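Local coordinates for protein induced by osmotic stress (Scheffersomyces stipitis, PDB 5YWN) that probably reduces ketones, including haloketones, to alcohols with NADPH as a Rossmann-fold oxidoreductase of the dihydroflavonol-4-reductase subfamily, at residues Thr3-Ala15 / Ala67-Ala81. The protein carries 1 engineered substitution. Numbering follows the deposited sequence.
With NAP (NADP nicotinamide-adenine-dinucleotide phosphate), chain B.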
loop_
_atom_site.group_PDB
_atom_site.type_symbol
_atom_site.label_atom_id
_atom_site.label_comp_id
_atom_site.label_asym_id
_atom_site.label_seq_id
_atom_site.Cartn_x
_atom_site.Cartn_y
_atom_site.Cartn_z
ATOM N N THR A 3 4.241 23.581 -0.955
ATOM C CA THR A 3 4.656 22.488 -1.783
ATOM C C THR A 3 3.502 21.592 -2.254
ATOM O O THR A 3 2.622 21.279 -1.511
ATOM C CB THR A 3 5.604 21.614 -0.982
ATOM O OG1 THR A 3 6.632 22.418 -0.443
ATOM C CG2 THR A 3 6.180 20.538 -1.811
ATOM N N SER A 4 3.574 21.150 -3.482
ATOM C CA SER A 4 2.625 20.225 -4.031
ATOM C C SER A 4 3.148 18.784 -4.133
ATOM O O SER A 4 4.226 18.548 -4.560
ATOM C CB SER A 4 2.144 20.685 -5.398
ATOM O OG SER A 4 1.142 21.588 -5.277
ATOM N N VAL A 5 2.320 17.847 -3.753
ATOM C CA VAL A 5 2.627 16.452 -3.854
ATOM C C VAL A 5 1.761 15.746 -4.896
ATOM O O VAL A 5 0.602 15.840 -4.863
ATOM C CB VAL A 5 2.503 15.757 -2.487
ATOM C CG1 VAL A 5 2.758 14.287 -2.597
ATOM C CG2 VAL A 5 3.347 16.409 -1.430
ATOM N N PHE A 6 2.377 15.026 -5.803
ATOM C CA PHE A 6 1.652 14.223 -6.764
ATOM C C PHE A 6 1.464 12.782 -6.273
ATOM O O PHE A 6 2.407 12.170 -5.834
ATOM C CB PHE A 6 2.322 14.236 -8.116
ATOM C CG PHE A 6 1.445 13.803 -9.221
ATOM C CD1 PHE A 6 1.058 12.509 -9.343
ATOM C CD2 PHE A 6 0.970 14.711 -10.125
ATOM C CE1 PHE A 6 0.244 12.128 -10.360
ATOM C CE2 PHE A 6 0.140 14.349 -11.126
ATOM C CZ PHE A 6 -0.219 13.055 -11.256
ATOM N N VAL A 7 0.248 12.289 -6.318
ATOM C CA VAL A 7 -0.054 10.931 -5.911
ATOM C C VAL A 7 -0.770 10.154 -7.010
ATOM O O VAL A 7 -1.889 10.415 -7.305
ATOM C CB VAL A 7 -0.902 10.891 -4.632
ATOM C CG1 VAL A 7 -1.219 9.479 -4.229
ATOM C CG2 VAL A 7 -0.301 11.675 -3.497
ATOM N N SER A 8 -0.103 9.178 -7.585
ATOM C CA SER A 8 -0.714 8.311 -8.555
ATOM C C SER A 8 -1.740 7.359 -7.923
ATOM O O SER A 8 -1.606 7.007 -6.818
ATOM C CB SER A 8 0.326 7.559 -9.360
ATOM O OG SER A 8 0.918 6.552 -8.651
ATOM N N GLY A 9 -2.740 6.968 -8.671
ATOM C CA GLY A 9 -3.801 6.143 -8.142
ATOM C C GLY A 9 -4.506 6.676 -6.914
ATOM O O GLY A 9 -4.584 6.032 -5.938
ATOM N N ALA A 10 -4.987 7.887 -7.006
ATOM C CA ALA A 10 -5.568 8.580 -5.895
ATOM C C ALA A 10 -6.867 7.980 -5.316
ATOM O O ALA A 10 -7.245 8.294 -4.263
ATOM C CB ALA A 10 -5.777 10.018 -6.239
ATOM N N THR A 11 -7.542 7.171 -6.077
ATOM C CA THR A 11 -8.743 6.475 -5.655
ATOM C C THR A 11 -8.572 5.399 -4.576
ATOM O O THR A 11 -9.489 5.072 -3.929
ATOM C CB THR A 11 -9.527 5.886 -6.822
ATOM O OG1 THR A 11 -8.715 5.017 -7.545
ATOM C CG2 THR A 11 -10.018 6.950 -7.711
ATOM N N GLY A 12 -7.382 4.845 -4.478
ATOM C CA GLY A 12 -7.091 3.690 -3.674
ATOM C C GLY A 12 -7.082 3.894 -2.167
ATOM O O GLY A 12 -7.087 4.985 -1.718
ATOM N N TYR A 13 -7.114 2.788 -1.450
ATOM C CA TYR A 13 -7.205 2.752 -0.014
ATOM C C TYR A 13 -6.012 3.356 0.692
ATOM O O TYR A 13 -6.157 4.247 1.435
ATOM C CB TYR A 13 -7.374 1.288 0.403
ATOM C CG TYR A 13 -7.152 0.874 1.856
ATOM C CD1 TYR A 13 -7.890 1.397 2.892
ATOM C CD2 TYR A 13 -6.274 -0.113 2.164
ATOM C CE1 TYR A 13 -7.713 0.950 4.184
ATOM C CE2 TYR A 13 -6.073 -0.533 3.431
ATOM C CZ TYR A 13 -6.797 -0.006 4.452
ATOM O OH TYR A 13 -6.571 -0.477 5.686
ATOM N N LEU A 14 -4.837 2.891 0.394
ATOM C CA LEU A 14 -3.621 3.513 0.880
ATOM C C LEU A 14 -3.416 4.963 0.389
ATOM O O LEU A 14 -3.020 5.800 1.102
ATOM C CB LEU A 14 -2.416 2.715 0.456
ATOM C CG LEU A 14 -1.070 3.320 0.760
ATOM C CD1 LEU A 14 -0.994 3.547 2.242
ATOM C CD2 LEU A 14 0.030 2.397 0.302
ATOM N N ALA A 15 -3.699 5.188 -0.858
ATOM C CA ALA A 15 -3.497 6.468 -1.470
ATOM C C ALA A 15 -4.335 7.564 -0.798
ATOM O O ALA A 15 -3.844 8.586 -0.551
ATOM C CB ALA A 15 -3.815 6.382 -2.920
ATOM N N ALA A 67 0.088 15.617 -17.466
ATOM C CA ALA A 67 -0.290 15.912 -16.115
ATOM C C ALA A 67 0.822 16.604 -15.386
ATOM O O ALA A 67 0.595 17.550 -14.723
ATOM C CB ALA A 67 -0.676 14.651 -15.405
ATOM N N LEU A 68 2.035 16.137 -15.556
ATOM C CA LEU A 68 3.173 16.799 -14.981
ATOM C C LEU A 68 3.393 18.207 -15.533
ATOM O O LEU A 68 3.601 19.101 -14.802
ATOM C CB LEU A 68 4.393 15.937 -15.108
ATOM C CG LEU A 68 4.291 14.691 -14.268
ATOM C CD1 LEU A 68 5.315 13.672 -14.632
ATOM C CD2 LEU A 68 4.246 14.968 -12.781
ATOM N N LYS A 69 3.262 18.388 -16.823
ATOM C CA LYS A 69 3.459 19.684 -17.431
ATOM C C LYS A 69 2.468 20.673 -16.872
ATOM O O LYS A 69 2.782 21.773 -16.697
ATOM C CB LYS A 69 3.305 19.627 -18.941
ATOM C CG LYS A 69 4.460 19.069 -19.730
ATOM C CD LYS A 69 4.344 19.457 -21.189
ATOM C CE LYS A 69 3.737 18.391 -22.032
ATOM N NZ LYS A 69 2.599 18.804 -22.929
ATOM N N LYS A 70 1.268 20.228 -16.594
ATOM C CA LYS A 70 0.226 21.031 -16.006
ATOM C C LYS A 70 0.480 21.460 -14.555
ATOM O O LYS A 70 -0.128 22.351 -14.096
ATOM C CB LYS A 70 -1.122 20.343 -16.122
ATOM C CG LYS A 70 -1.680 20.267 -17.526
ATOM C CD LYS A 70 -2.988 19.499 -17.600
ATOM C CE LYS A 70 -4.163 20.293 -17.050
ATOM N NZ LYS A 70 -5.450 19.556 -16.971
ATOM N N HIS A 71 1.360 20.772 -13.856
ATOM C CA HIS A 71 1.556 21.024 -12.454
ATOM C C HIS A 71 3.011 21.209 -12.083
ATOM O O HIS A 71 3.603 20.452 -11.417
ATOM C CB HIS A 71 0.903 19.952 -11.627
ATOM C CG HIS A 71 -0.564 19.856 -11.822
ATOM N ND1 HIS A 71 -1.454 20.596 -11.104
ATOM C CD2 HIS A 71 -1.299 19.094 -12.649
ATOM C CE1 HIS A 71 -2.672 20.292 -11.470
ATOM N NE2 HIS A 71 -2.606 19.389 -12.413
ATOM N N PRO A 72 3.582 22.311 -12.528
ATOM C CA PRO A 72 4.979 22.654 -12.273
ATOM C C PRO A 72 5.253 22.925 -10.804
ATOM O O PRO A 72 6.342 22.911 -10.363
ATOM C CB PRO A 72 5.217 23.889 -13.132
ATOM C CG PRO A 72 3.902 24.383 -13.503
ATOM C CD PRO A 72 2.957 23.243 -13.458
ATOM N N GLU A 73 4.200 23.169 -10.072
ATOM C CA GLU A 73 4.293 23.334 -8.646
ATOM C C GLU A 73 4.653 22.049 -7.875
ATOM O O GLU A 73 5.070 22.116 -6.786
ATOM C CB GLU A 73 3.057 24.022 -8.085
ATOM C CG GLU A 73 1.852 23.126 -7.963
ATOM C CD GLU A 73 1.052 23.025 -9.252
ATOM O OE1 GLU A 73 1.477 23.604 -10.237
ATOM O OE2 GLU A 73 -0.013 22.367 -9.222
ATOM N N VAL A 74 4.444 20.901 -8.479
ATOM C CA VAL A 74 4.718 19.633 -7.837
ATOM C C VAL A 74 6.227 19.397 -7.736
ATOM O O VAL A 74 6.913 19.502 -8.672
ATOM C CB VAL A 74 4.048 18.492 -8.614
ATOM C CG1 VAL A 74 4.559 17.120 -8.181
ATOM C CG2 VAL A 74 2.571 18.593 -8.519
ATOM N N THR A 75 6.709 19.131 -6.549
ATOM C CA THR A 75 8.079 18.735 -6.335
ATOM C C THR A 75 8.314 17.327 -5.716
ATOM O O THR A 75 9.395 16.961 -5.498
ATOM C CB THR A 75 8.816 19.766 -5.516
ATOM O OG1 THR A 75 8.311 19.765 -4.219
ATOM C CG2 THR A 75 8.719 21.156 -6.125
ATOM N N ILE A 76 7.244 16.634 -5.395
ATOM C CA ILE A 76 7.227 15.284 -4.851
ATOM C C ILE A 76 6.283 14.367 -5.639
ATOM O O ILE A 76 5.202 14.746 -5.941
ATOM C CB ILE A 76 6.793 15.270 -3.368
ATOM C CG1 ILE A 76 7.503 16.349 -2.576
ATOM C CG2 ILE A 76 6.937 13.903 -2.755
ATOM C CD1 ILE A 76 8.926 16.038 -2.242
ATOM N N PHE A 77 6.727 13.167 -5.964
ATOM C CA PHE A 77 5.883 12.197 -6.633
ATOM C C PHE A 77 5.785 10.914 -5.833
ATOM O O PHE A 77 6.752 10.281 -5.610
ATOM C CB PHE A 77 6.361 11.919 -8.040
ATOM C CG PHE A 77 5.354 11.252 -8.933
ATOM C CD1 PHE A 77 4.984 9.957 -8.741
ATOM C CD2 PHE A 77 4.773 11.945 -9.969
ATOM C CE1 PHE A 77 4.067 9.359 -9.565
ATOM C CE2 PHE A 77 3.838 11.367 -10.784
ATOM C CZ PHE A 77 3.493 10.070 -10.589
ATOM N N LEU A 78 4.593 10.548 -5.446
ATOM C CA LEU A 78 4.348 9.268 -4.846
ATOM C C LEU A 78 3.598 8.357 -5.822
ATOM O O LEU A 78 2.439 8.549 -6.102
ATOM C CB LEU A 78 3.624 9.449 -3.558
ATOM C CG LEU A 78 4.053 10.614 -2.677
ATOM C CD1 LEU A 78 3.188 10.804 -1.479
ATOM C CD2 LEU A 78 5.474 10.461 -2.251
ATOM N N HIS A 79 4.307 7.378 -6.332
ATOM C CA HIS A 79 3.759 6.401 -7.231
ATOM C C HIS A 79 3.195 5.191 -6.485
ATOM O O HIS A 79 3.904 4.325 -6.068
ATOM C CB HIS A 79 4.815 5.974 -8.223
ATOM C CG HIS A 79 4.321 5.028 -9.267
ATOM N ND1 HIS A 79 3.073 5.110 -9.807
ATOM C CD2 HIS A 79 4.916 3.983 -9.870
ATOM C CE1 HIS A 79 2.923 4.165 -10.701
ATOM N NE2 HIS A 79 4.029 3.472 -10.761
ATOM N N THR A 80 1.901 5.195 -6.310
ATOM C CA THR A 80 1.216 4.153 -5.573
ATOM C C THR A 80 0.305 3.223 -6.392
ATOM O O THR A 80 0.017 2.158 -5.984
ATOM C CB THR A 80 0.385 4.736 -4.409
ATOM O OG1 THR A 80 -0.813 5.266 -4.904
ATOM C CG2 THR A 80 1.107 5.811 -3.655
ATOM N N ALA A 81 -0.130 3.683 -7.533
ATOM C CA ALA A 81 -0.982 2.900 -8.362
ATOM C C ALA A 81 -0.320 1.640 -8.895
ATOM O O ALA A 81 0.729 1.672 -9.407
ATOM C CB ALA A 81 -1.529 3.731 -9.493
HETATM P PA NAP B . -6.232 -0.761 -4.164
HETATM O O1A NAP B . -7.023 -0.240 -2.988
HETATM O O2A NAP B . -6.915 -1.593 -5.223
HETATM O O5B NAP B . -5.522 0.490 -4.887
HETATM C C5B NAP B . -5.088 0.392 -6.242
HETATM C C4B NAP B . -5.352 1.708 -6.963
HETATM O O4B NAP B . -4.488 1.827 -8.098
HETATM C C3B NAP B . -6.787 1.794 -7.460
HETATM O O3B NAP B . -7.468 2.898 -6.856
HETATM C C2B NAP B . -6.708 1.971 -8.964
HETATM O O2B NAP B . -7.331 3.188 -9.363
HETATM C C1B NAP B . -5.227 1.984 -9.313
HETATM N N9A NAP B . -4.914 0.873 -10.247
HETATM C C8A NAP B . -5.004 -0.441 -9.962
HETATM N N7A NAP B . -4.645 -1.189 -11.037
HETATM C C5A NAP B . -4.318 -0.347 -12.034
HETATM C C6A NAP B . -3.853 -0.475 -13.434
HETATM N N6A NAP B . -3.662 -1.691 -14.001
HETATM N N1A NAP B . -3.628 0.663 -14.128
HETATM C C2A NAP B . -3.811 1.882 -13.585
HETATM N N3A NAP B . -4.232 2.064 -12.320
HETATM C C4A NAP B . -4.497 1.012 -11.508
HETATM O O3 NAP B . -4.978 -1.597 -3.596
HETATM P PN NAP B . -4.285 -1.186 -2.203
HETATM O O1N NAP B . -4.442 -2.337 -1.239
HETATM O O2N NAP B . -4.776 0.190 -1.819
HETATM O O5D NAP B . -2.730 -1.072 -2.603
HETATM C C5D NAP B . -2.119 0.205 -2.778
HETATM C C4D NAP B . -0.666 0.031 -3.204
HETATM O O4D NAP B . 0.128 -0.388 -2.089
HETATM C C3D NAP B . -0.521 -1.016 -4.298
HETATM O O3D NAP B . -0.021 -0.426 -5.501
HETATM C C2D NAP B . 0.447 -2.054 -3.767
HETATM O O2D NAP B . 1.585 -2.174 -4.627
HETATM C C1D NAP B . 0.864 -1.579 -2.383
HETATM N N1N NAP B . 0.582 -2.617 -1.387
HETATM C C2N NAP B . -0.597 -2.624 -0.752
HETATM C C3N NAP B . -0.886 -3.600 0.196
HETATM C C7N NAP B . -2.209 -3.600 0.903
HETATM O O7N NAP B . -2.548 -4.585 1.537
HETATM N N7N NAP B . -2.982 -2.517 0.820
HETATM C C4N NAP B . 0.060 -4.573 0.481
HETATM C C5N NAP B . 1.273 -4.545 -0.190
HETATM C C6N NAP B . 1.511 -3.547 -1.128
HETATM P P2B NAP B . -8.894 3.218 -9.747
HETATM O O1X NAP B . -9.011 4.380 -10.705
HETATM O O2X NAP B . -9.142 1.867 -10.372
HETATM O O3X NAP B . -9.590 3.429 -8.423
HETATM O O HOH W 1 -1.098 21.793 -6.561
HETATM O O HOH W 2 -3.075 3.759 -5.281
#
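Strands 4-7 and 74-79 run parallel, their axes 22° apart, and Phe6 carries the centre of the ladder: its N donates to Ile76 O at 2.8 Å and its O accepts from Leu78 N at 2.7 Å. Ser8 N to Leu78 O and Thr75 N to Ser4 O continue the pairing, with a one-residue register shift between Ser4 and Val5 marking a beta bulge. On one face the rings of Phe6 and Phe77 lie side by side, planes 8° apart and centroids separated by 4.7 Å, offset with little ring-on-ring overlap; the nearest atoms are Phe6 CD1 and Phe77 CE2. The two are bridge partners with matching chi1 (CG anti to the backbone N, -162° in Phe6) and chi2, so their rings point the same way. Ala67 CB and Leu68 CD2, from helix 65-70, pack against the CE2 and CD2 side of the Phe6 ring, while Val5 CG1 packs on Leu78 CD1 across the other face. These are the first and fourth strands of the Rossmann fold, adjacent at the centre of its sheet, and their C-terminal ends lead into the NADP site. There Ser8 OG accepts a bent bond from Thr80 N and a longer, straighter one from Ala81 N, and pairs with His79 ND1 at 2.8 Å, at the imidazole edge. Thr80 OG1 donates to Ser8 O at 2.7 Å and accepts a hydrogen bond from a water that also donates to Gly9 O. Thr80 O in turn accepts the cofactor hydroxyl O3D at 2.6 Å.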